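Local coordinates for transcriptional regulator KdgR (Pseudomonas aeruginosa, PDB 5Y6I), which probably binds DNA as a dimeric transcription factor of the IclR family, at residues Met91-Ser96 with Leu114-Asn119. Sequence-based numbering, arbitrary orientation.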
loop_
_atom_site.group_PDB
_atom_site.type_symbol
_atom_site.label_atom_id
_atom_site.label_comp_id
_atom_site.label_asym_id
_atom_site.label_seq_id
_atom_site.Cartn_x
_atom_site.Cartn_y
_atom_site.Cartn_z
ATOM N N MET A 91 -0.418 3.929 -5.539
ATOM C CA MET A 91 -1.214 4.750 -4.635
ATOM C C MET A 91 -0.550 6.107 -4.421
ATOM O O MET A 91 0.676 6.210 -4.327
ATOM C CB MET A 91 -1.390 4.040 -3.296
ATOM C CG MET A 91 -2.410 2.934 -3.262
ATOM S SD MET A 91 -2.648 2.324 -1.575
ATOM C CE MET A 91 -1.037 1.637 -1.230
ATOM N N ASP A 92 -1.375 7.158 -4.373
ATOM C CA ASP A 92 -0.880 8.520 -4.148
ATOM C C ASP A 92 -2.048 9.355 -3.625
ATOM O O ASP A 92 -2.891 9.801 -4.407
ATOM C CB ASP A 92 -0.302 9.129 -5.415
ATOM C CG ASP A 92 0.165 10.554 -5.202
ATOM O OD1 ASP A 92 0.645 10.846 -4.091
ATOM O OD2 ASP A 92 0.041 11.388 -6.125
ATOM N N VAL A 93 -2.083 9.567 -2.310
ATOM C CA VAL A 93 -3.167 10.346 -1.740
ATOM C C VAL A 93 -3.177 11.755 -2.308
ATOM O O VAL A 93 -4.220 12.405 -2.323
ATOM C CB VAL A 93 -3.067 10.357 -0.203
ATOM C CG1 VAL A 93 -1.911 11.239 0.251
ATOM C CG2 VAL A 93 -4.387 10.786 0.421
ATOM N N LEU A 94 -2.044 12.250 -2.800
ATOM C CA LEU A 94 -2.056 13.598 -3.358
ATOM C C LEU A 94 -2.820 13.627 -4.669
ATOM O O LEU A 94 -3.545 14.590 -4.945
ATOM C CB LEU A 94 -0.633 14.111 -3.546
ATOM C CG LEU A 94 -0.194 15.027 -2.393
ATOM C CD1 LEU A 94 -0.311 14.343 -1.037
ATOM C CD2 LEU A 94 1.212 15.597 -2.609
ATOM N N LYS A 95 -2.682 12.571 -5.479
ATOM C CA LYS A 95 -3.485 12.427 -6.692
ATOM C C LYS A 95 -4.957 12.224 -6.352
ATOM O O LYS A 95 -5.816 13.023 -6.751
ATOM C CB LYS A 95 -2.952 11.262 -7.533
ATOM C CG LYS A 95 -3.759 10.935 -8.806
ATOM C CD LYS A 95 -4.603 9.652 -8.668
ATOM C CE LYS A 95 -5.844 9.709 -9.565
ATOM N NZ LYS A 95 -6.871 8.659 -9.264
ATOM N N SER A 96 -5.268 11.176 -5.579
ATOM C CA SER A 96 -6.666 10.796 -5.378
ATOM C C SER A 96 -7.462 11.886 -4.664
ATOM O O SER A 96 -8.687 11.956 -4.822
ATOM C CB SER A 96 -6.772 9.490 -4.572
ATOM O OG SER A 96 -5.716 8.586 -4.857
ATOM N N LEU A 114 -5.180 19.622 2.756
ATOM C CA LEU A 114 -4.658 18.275 2.946
ATOM C C LEU A 114 -3.276 18.371 3.579
ATOM O O LEU A 114 -2.431 19.159 3.133
ATOM C CB LEU A 114 -4.585 17.511 1.623
ATOM C CG LEU A 114 -4.399 15.988 1.721
ATOM C CD1 LEU A 114 -5.685 15.308 2.183
ATOM C CD2 LEU A 114 -3.970 15.429 0.380
ATOM N N ALA A 115 -3.066 17.591 4.632
ATOM C CA ALA A 115 -1.779 17.494 5.292
ATOM C C ALA A 115 -1.339 16.042 5.323
ATOM O O ALA A 115 -2.168 15.131 5.423
ATOM C CB ALA A 115 -1.834 18.039 6.709
ATOM N N VAL A 116 -0.025 15.841 5.224
ATOM C CA VAL A 116 0.610 14.539 5.400
ATOM C C VAL A 116 1.637 14.652 6.518
ATOM O O VAL A 116 1.955 15.742 6.989
ATOM C CB VAL A 116 1.281 14.036 4.111
ATOM C CG1 VAL A 116 0.269 14.022 2.929
ATOM C CG2 VAL A 116 2.517 14.904 3.805
ATOM N N TRP A 117 2.170 13.504 6.929
ATOM C CA TRP A 117 3.082 13.433 8.068
ATOM C C TRP A 117 4.526 13.461 7.578
ATOM O O TRP A 117 4.959 12.569 6.838
ATOM C CB TRP A 117 2.800 12.181 8.900
ATOM C CG TRP A 117 3.635 12.041 10.121
ATOM C CD1 TRP A 117 4.745 11.241 10.289
ATOM C CD2 TRP A 117 3.476 12.761 11.347
ATOM N NE1 TRP A 117 5.245 11.385 11.559
ATOM C CE2 TRP A 117 4.491 12.314 12.230
ATOM C CE3 TRP A 117 2.558 13.704 11.801
ATOM C CZ2 TRP A 117 4.614 12.797 13.532
ATOM C CZ3 TRP A 117 2.682 14.184 13.099
ATOM C CH2 TRP A 117 3.706 13.736 13.944
ATOM N N GLY A 118 5.264 14.497 7.976
ATOM C CA GLY A 118 6.633 14.675 7.562
ATOM C C GLY A 118 7.557 14.690 8.762
ATOM O O GLY A 118 7.130 14.586 9.910
ATOM N N ASN A 119 8.843 14.855 8.508
ATOM C CA ASN A 119 9.810 14.882 9.588
ATOM C C ASN A 119 9.518 15.871 10.716
ATOM O O ASN A 119 10.134 15.793 11.761
ATOM C CB ASN A 119 11.196 15.134 9.051
ATOM C CG ASN A 119 11.290 16.429 8.329
ATOM O OD1 ASN A 119 10.295 17.097 8.135
ATOM N ND2 ASN A 119 12.484 16.792 7.926
#
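Leu114 opens the contact from strand 111-118, offering one methyl to the first turn of helix 93-108. Its CG stands anti to the backbone N (chi1 -165°), and CD2 beyond it lies 4.1 Å from Leu94 CD1 and equally near the carbonyl O of Val93; the two leucine side chains meet at a slant. Ala115 points away from the helix. Val116 then returns to the helix side: its CG1, anti to the carbonyl carbon (chi1 -55°), comes within 4.0 Å of Leu94 CD1, the two side chains crossing at about a right angle, and reaches Val93 CG1 more loosely at 4.4 Å. Leu94 CD1 thus bridges Leu114 and Val116, while Val93 also rests on Ala224 and Ala225 of the adjoining strand 223-232. Asp92 caps the helix start, its carboxylate accepting weak bonds from Leu94 N and Lys95 N; the Asp92 backbone carbonyl O takes both Ser96 N and Ser96 OG, the latter 53° above the carbonyl plane. A helix thus packs on an antiparallel sheet of the GAF-like IclR C-terminal domain. Hydrogen bonds serve helix cap and sheet separately; the join is a modest apolar contact without a directional bond across it, exposed Leu94 at its solvent-facing edge.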